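Local coordinates for protein acyl-CoA dehydrogenase (Thermus thermophilus, PDB 2Z1Q) that binds FAD and probably catalyses the dehydrogenation of saturated acyl-CoA thioesters to 2,3-dehydroacyl-CoA, passing the electrons to an acceptor, at residues B[118-123]-B[257-262]; B[160-165]-B[177-182]; B[189-194]-B[207-212]; B[203-208]-B[238-243]. All blocks are in the same frame, centred on the assembly; numbering follows the deposited sequence.

Contact 1 of 4, residues B[118-123]-B[257-262]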
# COMPACT_ATOMS: atom_id res chain seq x y z
N THR B 118 25.02 -5.39 18.26
CA THR B 118 26.24 -4.88 18.87
C THR B 118 25.99 -3.89 20.01
O THR B 118 26.61 -4.00 21.07
CB THR B 118 27.15 -4.20 17.80
OG1 THR B 118 27.44 -5.13 16.74
CG2 THR B 118 28.46 -3.75 18.42
N LEU B 119 25.08 -2.94 19.81
CA LEU B 119 24.79 -1.91 20.82
C LEU B 119 24.56 -2.39 22.25
O LEU B 119 24.97 -1.73 23.20
CB LEU B 119 23.59 -1.05 20.39
CG LEU B 119 23.94 0.26 19.68
CD1 LEU B 119 25.03 0.04 18.67
CD2 LEU B 119 22.71 0.84 19.01
N PRO B 120 23.88 -3.53 22.43
CA PRO B 120 23.67 -3.98 23.81
C PRO B 120 25.01 -4.14 24.52
O PRO B 120 25.18 -3.67 25.65
CB PRO B 120 22.91 -5.30 23.62
CG PRO B 120 22.10 -5.02 22.38
CD PRO B 120 23.13 -4.37 21.48
N LEU B 121 25.98 -4.78 23.86
CA LEU B 121 27.30 -4.97 24.44
C LEU B 121 27.99 -3.62 24.64
O LEU B 121 28.63 -3.40 25.67
CB LEU B 121 28.15 -5.87 23.54
CG LEU B 121 28.17 -7.37 23.89
CD1 LEU B 121 28.67 -8.18 22.71
CD2 LEU B 121 29.06 -7.59 25.10
N VAL B 122 27.86 -2.72 23.67
CA VAL B 122 28.48 -1.40 23.78
C VAL B 122 27.87 -0.55 24.89
O VAL B 122 28.56 0.22 25.55
CB VAL B 122 28.36 -0.62 22.46
CG1 VAL B 122 28.88 0.80 22.65
CG2 VAL B 122 29.14 -1.33 21.36
N TYR B 123 26.57 -0.69 25.12
CA TYR B 123 25.89 0.09 26.14
C TYR B 123 25.99 -0.48 27.56
O TYR B 123 26.17 0.27 28.52
CB TYR B 123 24.41 0.26 25.78
CG TYR B 123 24.13 1.17 24.60
CD1 TYR B 123 22.83 1.29 24.08
CD2 TYR B 123 25.13 1.96 24.04
CE1 TYR B 123 22.55 2.17 23.04
CE2 TYR B 123 24.86 2.85 23.00
CZ TYR B 123 23.56 2.95 22.51
OH TYR B 123 23.30 3.86 21.51
N PHE B 257 15.05 -0.55 25.46
CA PHE B 257 14.58 0.80 25.14
C PHE B 257 15.63 1.67 24.46
O PHE B 257 15.32 2.42 23.54
CB PHE B 257 14.03 1.48 26.40
CG PHE B 257 12.85 0.76 27.02
CD1 PHE B 257 11.88 0.15 26.22
CD2 PHE B 257 12.71 0.69 28.41
CE1 PHE B 257 10.78 -0.51 26.80
CE2 PHE B 257 11.61 0.03 28.99
CZ PHE B 257 10.65 -0.57 28.18
N ASN B 258 16.88 1.58 24.90
CA ASN B 258 17.92 2.40 24.29
C ASN B 258 18.31 2.02 22.88
O ASN B 258 18.63 2.90 22.07
CB ASN B 258 19.17 2.44 25.15
CG ASN B 258 18.99 3.34 26.35
OD1 ASN B 258 18.62 2.88 27.43
ND2 ASN B 258 19.23 4.63 26.16
N VAL B 259 18.31 0.73 22.57
CA VAL B 259 18.68 0.34 21.22
C VAL B 259 17.61 0.80 20.22
O VAL B 259 17.92 1.14 19.08
CB VAL B 259 18.92 -1.19 21.10
CG1 VAL B 259 20.02 -1.60 22.09
CG2 VAL B 259 17.63 -1.96 21.37
N LEU B 260 16.36 0.85 20.68
CA LEU B 260 15.27 1.30 19.81
C LEU B 260 15.48 2.71 19.26
O LEU B 260 15.08 2.98 18.14
CB LEU B 260 13.92 1.23 20.55
CG LEU B 260 13.19 -0.12 20.53
CD1 LEU B 260 12.13 -0.17 21.63
CD2 LEU B 260 12.56 -0.33 19.15
N ASN B 261 16.11 3.61 20.03
CA ASN B 261 16.31 4.97 19.52
C ASN B 261 17.19 4.98 18.28
O ASN B 261 16.90 5.70 17.32
CB ASN B 261 16.94 5.88 20.59
CG ASN B 261 16.00 6.17 21.74
OD1 ASN B 261 14.78 6.22 21.57
ND2 ASN B 261 16.56 6.39 22.92
N VAL B 262 18.25 4.19 18.28
CA VAL B 262 19.16 4.14 17.14
C VAL B 262 18.51 3.41 15.98
O VAL B 262 18.61 3.83 14.82
CB VAL B 262 20.45 3.44 17.52
CG1 VAL B 262 21.31 3.20 16.28
CG2 VAL B 262 21.19 4.27 18.56
O HOH W 1 20.61 4.75 21.84
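With CG anti to its carbonyl carbon (chi1 -70°), Tyr123 lays its ring obliquely beside Asn258, while Val262, whose CG1 is anti to the backbone N (chi1 171°), meets Leu119 tip to tip. CD2 of Leu119 lies 3.8 Å from CB of Val262 and about equally close to both of its methyls. Val259 pushes a single methyl, CG1, into the angle between two residues of the other helix, 4.0 Å from both Leu119 CB and Pro120 CG. CD1 of the Tyr123 ring is 4.0 Å from Asn258 CB, and Leu119 CG covers one face of the same ring toward its rim. The phenol oxygen, Tyr123 OH, lies 3.7 Å from Val262 CG2 and is hydrogen-bonded to a water at 2.9 Å. That water donates to Asn258 O and bridges the two segments, which share no direct hydrogen bond. The axes of helical segments 119-123 and 257-262 come within 10.2 Å, their directions 120° apart. The contact packs the N-terminal helical domain on helix 252-288 of the C-terminal domain; Met341 and Ile344 of helix 337-345 adjoin Tyr123, and Tyr146 of the FAD-binding strand 144-147 touches both Pro120 and Val259.

Contact 2 of 4, residues B[160-165]-B[177-182]. With FAD (flavin-adenine dinucleotide), chain D.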
# COMPACT_ATOMS: atom_id res chain seq x y z
N ALA B 160 7.86 -11.10 27.52
CA ALA B 160 8.56 -12.34 27.22
C ALA B 160 8.51 -13.27 28.42
O ALA B 160 8.61 -12.83 29.57
CB ALA B 160 10.01 -12.04 26.84
N LYS B 161 8.35 -14.57 28.18
CA LYS B 161 8.31 -15.53 29.27
C LYS B 161 9.45 -16.53 29.33
O LYS B 161 9.43 -17.46 30.14
CB LYS B 161 6.96 -16.27 29.31
CG LYS B 161 6.51 -16.90 28.01
CD LYS B 161 5.10 -17.43 28.20
CE LYS B 161 4.50 -17.92 26.89
NZ LYS B 161 3.16 -18.55 27.10
N THR B 162 10.45 -16.35 28.47
CA THR B 162 11.62 -17.23 28.50
C THR B 162 12.17 -17.08 29.93
O THR B 162 12.47 -15.97 30.37
CB THR B 162 12.69 -16.76 27.50
OG1 THR B 162 12.19 -16.92 26.17
CG2 THR B 162 13.96 -17.57 27.67
N ARG B 163 12.30 -18.21 30.63
CA ARG B 163 12.76 -18.21 32.02
C ARG B 163 14.25 -18.45 32.23
O ARG B 163 14.92 -19.10 31.44
CB ARG B 163 11.94 -19.22 32.84
CG ARG B 163 11.84 -20.63 32.24
CD ARG B 163 10.59 -21.36 32.74
NE ARG B 163 10.34 -22.59 31.98
CZ ARG B 163 11.03 -23.71 32.15
NH1 ARG B 163 11.99 -23.76 33.06
NH2 ARG B 163 10.77 -24.78 31.40
N ALA B 164 14.76 -17.91 33.33
CA ALA B 164 16.16 -18.07 33.68
C ALA B 164 16.26 -18.39 35.17
O ALA B 164 15.75 -17.65 36.01
CB ALA B 164 16.93 -16.79 33.37
N THR B 165 16.91 -19.50 35.47
CA THR B 165 17.11 -19.92 36.86
C THR B 165 18.57 -20.24 37.13
O THR B 165 19.25 -20.87 36.31
CB THR B 165 16.26 -21.16 37.20
OG1 THR B 165 16.38 -22.13 36.15
CG2 THR B 165 14.80 -20.77 37.38
N GLY B 177 12.87 -21.29 26.89
CA GLY B 177 11.88 -20.44 26.26
C GLY B 177 11.98 -20.46 24.75
O GLY B 177 12.81 -21.19 24.18
N VAL B 178 11.13 -19.67 24.10
CA VAL B 178 11.11 -19.58 22.64
C VAL B 178 11.16 -18.12 22.21
O VAL B 178 10.42 -17.29 22.73
CB VAL B 178 9.82 -20.21 22.07
CG1 VAL B 178 9.79 -20.08 20.55
CG2 VAL B 178 9.72 -21.68 22.49
N LYS B 179 12.07 -17.80 21.29
CA LYS B 179 12.20 -16.44 20.78
C LYS B 179 11.77 -16.48 19.31
O LYS B 179 12.25 -17.31 18.53
CB LYS B 179 13.65 -15.97 20.91
CG LYS B 179 14.29 -16.28 22.25
CD LYS B 179 13.54 -15.67 23.42
CE LYS B 179 13.60 -14.16 23.44
NZ LYS B 179 12.85 -13.60 24.62
N GLN B 180 10.88 -15.57 18.94
CA GLN B 180 10.31 -15.52 17.60
C GLN B 180 10.88 -14.48 16.64
O GLN B 180 11.13 -13.33 17.02
CB GLN B 180 8.80 -15.29 17.73
CG GLN B 180 8.02 -15.54 16.45
CD GLN B 180 7.74 -17.01 16.23
OE1 GLN B 180 6.64 -17.50 16.50
NE2 GLN B 180 8.75 -17.74 15.75
N TRP B 181 11.05 -14.88 15.38
CA TRP B 181 11.55 -14.00 14.32
C TRP B 181 12.95 -13.43 14.58
O TRP B 181 13.10 -12.22 14.64
CB TRP B 181 10.60 -12.79 14.13
CG TRP B 181 9.17 -13.05 13.68
CD1 TRP B 181 8.03 -12.82 14.41
CD2 TRP B 181 8.74 -13.51 12.40
NE1 TRP B 181 6.92 -13.10 13.66
CE2 TRP B 181 7.32 -13.52 12.42
CE3 TRP B 181 9.40 -13.90 11.23
CZ2 TRP B 181 6.56 -13.92 11.32
CZ3 TRP B 181 8.64 -14.30 10.13
CH2 TRP B 181 7.24 -14.31 10.18
N ILE B 182 13.97 -14.26 14.72
CA ILE B 182 15.32 -13.73 14.99
C ILE B 182 16.14 -13.51 13.72
O ILE B 182 16.53 -14.47 13.07
CB ILE B 182 16.10 -14.67 15.94
CG1 ILE B 182 15.53 -14.56 17.34
CG2 ILE B 182 17.56 -14.30 15.99
CD1 ILE B 182 14.16 -15.10 17.47
PA FAD D . 1.06 -8.03 16.87
O1A FAD D . 1.66 -8.36 15.60
O2A FAD D . 1.28 -8.87 18.21
O5B FAD D . 0.63 -6.54 17.06
C5B FAD D . -0.60 -6.30 16.37
C4B FAD D . -0.87 -4.88 16.83
O4B FAD D . 0.06 -4.06 17.40
C3B FAD D . -1.96 -3.98 16.08
O3B FAD D . -3.28 -4.35 16.47
C2B FAD D . -1.40 -2.63 16.70
O2B FAD D . -2.34 -1.56 16.83
C1B FAD D . -1.00 -3.37 17.94
N9A FAD D . -0.75 -2.75 19.21
C8A FAD D . 0.16 -3.27 20.09
N7A FAD D . 0.18 -2.57 21.16
C5A FAD D . -0.69 -1.54 21.05
C6A FAD D . -1.09 -0.47 21.90
N6A FAD D . -0.51 -0.34 23.15
N1A FAD D . -2.03 0.39 21.44
C2A FAD D . -2.60 0.25 20.24
N3A FAD D . -2.25 -0.74 19.45
C4A FAD D . -1.32 -1.66 19.78
N1 FAD D . 12.58 -9.47 16.89
C2 FAD D . 13.74 -9.46 17.58
O2 FAD D . 13.70 -9.47 18.80
N3 FAD D . 14.96 -9.46 16.97
C4 FAD D . 15.10 -9.47 15.60
O4 FAD D . 16.19 -9.48 15.07
C4X FAD D . 13.86 -9.51 14.79
N5 FAD D . 13.88 -9.56 13.44
C5X FAD D . 12.73 -9.63 12.72
C6 FAD D . 12.76 -9.75 11.29
C7 FAD D . 11.56 -9.87 10.57
C7M FAD D . 11.60 -10.02 9.06
C8 FAD D . 10.30 -9.86 11.26
C8M FAD D . 8.99 -9.99 10.52
C9 FAD D . 10.27 -9.73 12.63
C9A FAD D . 11.47 -9.62 13.39
N10 FAD D . 11.40 -9.54 14.80
C10 FAD D . 12.57 -9.50 15.54
C1' FAD D . 10.08 -9.55 15.38
C2' FAD D . 9.54 -8.18 15.80
O2' FAD D . 10.31 -7.62 16.85
C3' FAD D . 8.15 -8.53 16.20
O3' FAD D . 7.47 -9.05 15.02
C4' FAD D . 7.31 -7.38 16.70
O4' FAD D . 7.82 -6.77 17.88
C5' FAD D . 6.00 -8.06 16.90
O5' FAD D . 5.00 -7.26 17.29
P FAD D . 3.79 -8.28 17.07
O1P FAD D . 3.88 -8.80 15.68
O2P FAD D . 3.88 -9.53 18.12
O3P FAD D . 2.47 -7.33 17.28
O HOH W 2 9.32 -18.43 25.50
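The start of the beta hairpin formed by strands 163-166 and 172-183, in the middle domain of the acyl-CoA dehydrogenase fold, brings Thr162 against Gly177 and Lys179. Thr162 lies over the glycine: its OG1 is 3.5 Å from Gly177 CA, and CG2 flanks the same carbon. Gly177 has only hydrogens on its CA to meet that hydroxyl, and its backbone angles, near full extension with positive phi (162°), are of the kind glycine allows. The Lys179 chain, bent at chi2 and chi3, turns back across Thr162 at about a right angle, bringing CD to 3.3 Å from Thr162 OG1 and NZ to 3.9 Å from Ala160 CB. Its ammonium group is buried but well satisfied, by a salt bridge to Glu150 and hydrogen bonds to the carbonyls of Leu148 and Phe194. Glu150 OE2 also takes part in a hydrogen bond with Thr162 OG1, so one carboxylate joins both side chains and would be expected to stabilise the lysine charge. The hairpin strand then leads into the flavin site. At Trp181 the chain turns a corner with positive phi (60°), and the indole lies beside the isoalloxazine, with FAD C8M over one of its faces and Trp181 CB 3.4 Å from FAD C9A. Tyr376 of the second subunit meets the same indole, its ring plane at about 60°. Back at the glycine, a water accepts from Val178 N at 2.6 Å and donates a weak hydrogen bond to Thr162 OG1.

Contact 3 of 4, residues B[189-194]-B[207-212]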
# COMPACT_ATOMS: atom_id res chain seq x y z
N HIS B 189 26.76 -15.83 15.42
CA HIS B 189 27.66 -16.48 16.38
C HIS B 189 27.32 -16.06 17.80
O HIS B 189 27.44 -16.85 18.74
CB HIS B 189 29.11 -16.08 16.09
CG HIS B 189 29.53 -16.34 14.68
ND1 HIS B 189 29.95 -17.58 14.25
CD2 HIS B 189 29.52 -15.54 13.58
CE1 HIS B 189 30.18 -17.54 12.95
NE2 HIS B 189 29.92 -16.31 12.52
N LEU B 190 26.90 -14.81 17.96
CA LEU B 190 26.56 -14.30 19.28
C LEU B 190 25.08 -13.94 19.37
O LEU B 190 24.52 -13.36 18.45
CB LEU B 190 27.41 -13.07 19.62
CG LEU B 190 27.21 -12.45 21.00
CD1 LEU B 190 27.58 -13.46 22.08
CD2 LEU B 190 28.06 -11.20 21.13
N PHE B 191 24.45 -14.29 20.49
CA PHE B 191 23.03 -14.02 20.68
C PHE B 191 22.73 -13.27 21.99
O PHE B 191 23.11 -13.73 23.07
CB PHE B 191 22.23 -15.34 20.70
CG PHE B 191 22.04 -15.97 19.35
CD1 PHE B 191 20.91 -15.69 18.60
CD2 PHE B 191 22.99 -16.86 18.84
CE1 PHE B 191 20.71 -16.29 17.35
CE2 PHE B 191 22.79 -17.47 17.59
CZ PHE B 191 21.65 -17.18 16.85
N THR B 192 22.05 -12.13 21.90
CA THR B 192 21.67 -11.40 23.11
C THR B 192 20.21 -11.83 23.37
O THR B 192 19.30 -11.45 22.63
CB THR B 192 21.78 -9.85 22.91
OG1 THR B 192 23.15 -9.49 22.74
CG2 THR B 192 21.23 -9.11 24.12
N VAL B 193 20.00 -12.63 24.41
CA VAL B 193 18.66 -13.13 24.71
C VAL B 193 18.05 -12.55 25.98
O VAL B 193 18.73 -12.42 27.00
CB VAL B 193 18.68 -14.65 24.87
CG1 VAL B 193 17.26 -15.21 25.01
CG2 VAL B 193 19.40 -15.25 23.69
N PHE B 194 16.77 -12.21 25.93
CA PHE B 194 16.11 -11.67 27.10
C PHE B 194 15.26 -12.72 27.81
O PHE B 194 14.51 -13.46 27.17
CB PHE B 194 15.25 -10.45 26.73
CG PHE B 194 16.05 -9.27 26.25
CD1 PHE B 194 16.71 -9.31 25.02
CD2 PHE B 194 16.16 -8.13 27.03
CE1 PHE B 194 17.47 -8.24 24.59
CE2 PHE B 194 16.93 -7.04 26.60
CZ PHE B 194 17.58 -7.09 25.38
N VAL B 207 24.63 -15.32 24.75
CA VAL B 207 24.64 -16.75 24.47
C VAL B 207 25.37 -17.03 23.17
O VAL B 207 25.04 -16.47 22.13
CB VAL B 207 23.19 -17.31 24.35
CG1 VAL B 207 23.21 -18.84 24.22
CG2 VAL B 207 22.38 -16.89 25.55
N GLU B 208 26.37 -17.90 23.24
CA GLU B 208 27.13 -18.23 22.05
C GLU B 208 26.38 -19.30 21.28
O GLU B 208 25.74 -20.18 21.87
CB GLU B 208 28.52 -18.71 22.46
CG GLU B 208 29.16 -17.73 23.44
CD GLU B 208 30.63 -18.02 23.70
OE1 GLU B 208 30.93 -19.06 24.30
OE2 GLU B 208 31.48 -17.19 23.29
N ARG B 209 26.45 -19.21 19.95
CA ARG B 209 25.76 -20.16 19.10
C ARG B 209 26.02 -21.61 19.47
O ARG B 209 25.09 -22.41 19.55
CB ARG B 209 26.14 -19.94 17.64
CG ARG B 209 25.26 -20.71 16.68
CD ARG B 209 25.82 -20.72 15.28
NE ARG B 209 24.88 -21.33 14.35
CZ ARG B 209 23.77 -20.75 13.91
NH1 ARG B 209 23.45 -19.53 14.31
NH2 ARG B 209 22.97 -21.40 13.07
N ASP B 210 27.29 -21.96 19.70
CA ASP B 210 27.65 -23.34 20.03
C ASP B 210 27.28 -23.81 21.44
O ASP B 210 27.91 -24.73 21.97
CB ASP B 210 29.16 -23.55 19.80
CG ASP B 210 29.55 -23.42 18.33
OD1 ASP B 210 30.77 -23.42 18.03
OD2 ASP B 210 28.65 -23.33 17.47
N THR B 211 26.27 -23.21 22.04
CA THR B 211 25.84 -23.60 23.38
C THR B 211 24.79 -24.72 23.32
O THR B 211 23.76 -24.58 22.65
CB THR B 211 25.25 -22.40 24.17
OG1 THR B 211 26.28 -21.41 24.39
CG2 THR B 211 24.71 -22.85 25.53
N PRO B 212 25.04 -25.85 24.00
CA PRO B 212 24.10 -26.98 24.00
C PRO B 212 22.71 -26.59 24.47
O PRO B 212 22.57 -25.82 25.42
CB PRO B 212 24.77 -27.98 24.95
CG PRO B 212 26.23 -27.68 24.81
CD PRO B 212 26.25 -26.17 24.78
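Phe191 lies with its ring edge toward the opposite strand, its CB 3.3 Å from Val207 O and its CZ 3.9 Å from Arg209 NH1. The guanidinium reaches that edge on an extended chain, with CG anti to the backbone N (chi1 -169°), and its plane is turned 29° from the ring. Arg209 NH1 is hydrogen-bonded to the carbonyls of Ala188 and Ala185, and the guanidinium makes a cation-pi contact with Phe216. Phe191 and Val207 form an antiparallel hydrogen-bonded pair: Val207 N donates to Phe191 O at 2.8 Å, and Phe191 N donates back to Val207 O. Leu190 and Glu208 make the next, non-hydrogen-bonded pair. Beyond it Arg209 N donates to His189 O at 2.8 Å, after which the chain leaves the sheet in a type I turn from Glu208 to Thr211, where Thr211 OG1 donates to Glu208 O at 2.9 Å. Val193 CG2 meets Val207 CG2 on the Phe191 side of the sheet. This hairpin places strand 190-197 between strand 201-208 and the parallel strand 144-147, whose Ala145 and Cys147 pack against Phe191, while Val238 and Val240 of strand 238-241 cover Val207.

Contact 4 of 4, residues B[203-208]-B[238-243]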
# COMPACT_ATOMS: atom_id res chain seq x y z
N THR B 203 15.92 -9.78 32.24
CA THR B 203 17.37 -9.67 32.12
C THR B 203 17.89 -10.10 30.74
O THR B 203 17.32 -10.98 30.09
CB THR B 203 18.05 -10.56 33.20
OG1 THR B 203 17.45 -10.29 34.48
CG2 THR B 203 19.55 -10.28 33.28
N ALA B 204 18.99 -9.49 30.30
CA ALA B 204 19.60 -9.83 29.02
C ALA B 204 20.78 -10.76 29.26
O ALA B 204 21.50 -10.60 30.25
CB ALA B 204 20.06 -8.57 28.31
N PHE B 205 20.98 -11.72 28.36
CA PHE B 205 22.08 -12.68 28.46
C PHE B 205 22.85 -12.86 27.15
O PHE B 205 22.27 -12.81 26.07
CB PHE B 205 21.56 -14.07 28.88
CG PHE B 205 20.84 -14.08 30.21
CD1 PHE B 205 19.53 -13.62 30.31
CD2 PHE B 205 21.48 -14.57 31.34
CE1 PHE B 205 18.87 -13.65 31.53
CE2 PHE B 205 20.81 -14.60 32.57
CZ PHE B 205 19.51 -14.14 32.66
N LEU B 206 24.15 -13.08 27.26
CA LEU B 206 25.00 -13.30 26.08
C LEU B 206 25.08 -14.82 25.90
O LEU B 206 25.52 -15.52 26.80
CB LEU B 206 26.39 -12.73 26.31
CG LEU B 206 26.47 -11.22 26.60
CD1 LEU B 206 27.82 -10.88 27.22
CD2 LEU B 206 26.22 -10.43 25.33
N VAL B 207 24.63 -15.32 24.75
CA VAL B 207 24.64 -16.75 24.47
C VAL B 207 25.37 -17.03 23.17
O VAL B 207 25.04 -16.47 22.13
CB VAL B 207 23.19 -17.31 24.35
CG1 VAL B 207 23.21 -18.84 24.22
CG2 VAL B 207 22.38 -16.89 25.55
N GLU B 208 26.37 -17.90 23.24
CA GLU B 208 27.13 -18.23 22.05
C GLU B 208 26.38 -19.30 21.28
O GLU B 208 25.74 -20.18 21.87
CB GLU B 208 28.52 -18.71 22.46
CG GLU B 208 29.16 -17.73 23.44
CD GLU B 208 30.63 -18.02 23.70
OE1 GLU B 208 30.93 -19.06 24.30
OE2 GLU B 208 31.48 -17.19 23.29
N VAL B 238 19.40 -24.18 28.53
CA VAL B 238 20.65 -23.58 28.08
C VAL B 238 21.49 -23.05 29.25
O VAL B 238 21.02 -22.23 30.04
CB VAL B 238 20.40 -22.41 27.08
CG1 VAL B 238 21.69 -21.68 26.79
CG2 VAL B 238 19.81 -22.95 25.78
N LYS B 239 22.72 -23.55 29.35
CA LYS B 239 23.65 -23.15 30.41
C LYS B 239 24.37 -21.87 30.01
O LYS B 239 25.05 -21.82 28.98
CB LYS B 239 24.69 -24.25 30.66
CG LYS B 239 24.13 -25.55 31.21
CD LYS B 239 23.92 -25.48 32.71
CE LYS B 239 25.25 -25.47 33.45
NZ LYS B 239 26.04 -26.70 33.15
N VAL B 240 24.22 -20.84 30.83
CA VAL B 240 24.86 -19.56 30.57
C VAL B 240 25.64 -19.10 31.79
O VAL B 240 25.08 -18.91 32.87
CB VAL B 240 23.80 -18.50 30.19
CG1 VAL B 240 24.46 -17.16 29.95
CG2 VAL B 240 23.05 -18.93 28.94
N PRO B 241 26.96 -18.94 31.63
CA PRO B 241 27.83 -18.50 32.73
C PRO B 241 27.30 -17.22 33.38
O PRO B 241 26.87 -16.29 32.70
CB PRO B 241 29.17 -18.28 32.03
CG PRO B 241 29.16 -19.35 30.99
CD PRO B 241 27.76 -19.27 30.43
N VAL B 242 27.32 -17.18 34.71
CA VAL B 242 26.85 -16.03 35.44
C VAL B 242 27.43 -14.71 34.91
O VAL B 242 26.74 -13.69 34.91
CB VAL B 242 27.19 -16.14 36.93
CG1 VAL B 242 26.58 -14.99 37.70
CG2 VAL B 242 26.70 -17.47 37.47
N GLU B 243 28.68 -14.73 34.45
CA GLU B 243 29.30 -13.51 33.95
C GLU B 243 28.78 -13.11 32.57
O GLU B 243 29.16 -12.07 32.03
CB GLU B 243 30.82 -13.65 33.90
CG GLU B 243 31.35 -14.73 32.97
CD GLU B 243 31.42 -16.11 33.62
OE1 GLU B 243 32.03 -17.01 32.99
OE2 GLU B 243 30.88 -16.30 34.73
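Strands 203-208 and 238-241 cross at 107°, their short axes 7.6 Å apart at the closest point, and the nearest CA atoms, those of Val207 and Val240, are separated by 6.7 Å. No backbone hydrogen bond passes between them, and the contact is made by side chains. Val240 sits in the middle and uses both of its methyls. CG1, anti to the backbone N (chi1 179°), lies 4.2 Å from CD2 of the Phe205 ring, which it approaches obliquely, and 3.7 Å from the backbone atom Leu206 O. CG2, anti to the carbonyl carbon, meets Val207 CG2 at 4.0 Å, where the two valines cross at about a right angle. Val207 is in turn divided between two partners, since its CG1 packs on Val238 CG1 at 4.1 Å. Val238 and Val240, two residues apart on one strand, thus present their side chains to the same neighbour. Leu175 of strand 172-183 also touches Val238 and Val240, and Ala195 of strand 190-197 touches Phe205. Strand 201-208 keeps its own backbone pairing with strands 190-197 and 245-246, and the crossing strand lies over it within the beta domain. With the five touching residues buried, and methyl and ring carbons making nearly every approach, the association is hydrophobic, made by valine methyls and the Phe205 ring, with no hydrogen bond or charge pair between the two segments.

How the contacts relate
Contacts 2, 3 and 4 all lie in the beta domain, and contact 1 joins the N- and C-terminal helical domains beside the sheet, packing on Leu190, Thr192 and Leu206; Leu121 CD1 is 3.5 Å from Leu190 CD2. Contacts 3 and 4 share Val207 and Glu208, with centres 8 Å apart. The hydrogen-bonded hairpin of contact 3 thus carries the side-chain crossing of contact 4. Contacts 2 and 3 meet through Lys179 NZ and Phe194 O, 3.0 Å apart, a probable hydrogen bond, while Ala164 CB packs 3.8 Å from Phe205 CZ between contacts 2 and 4. Contact 2 borders FAD through the side chain of Trp181; those of Phe191, Val259 and Val207 stand about 8, 9 and 13 Å from it.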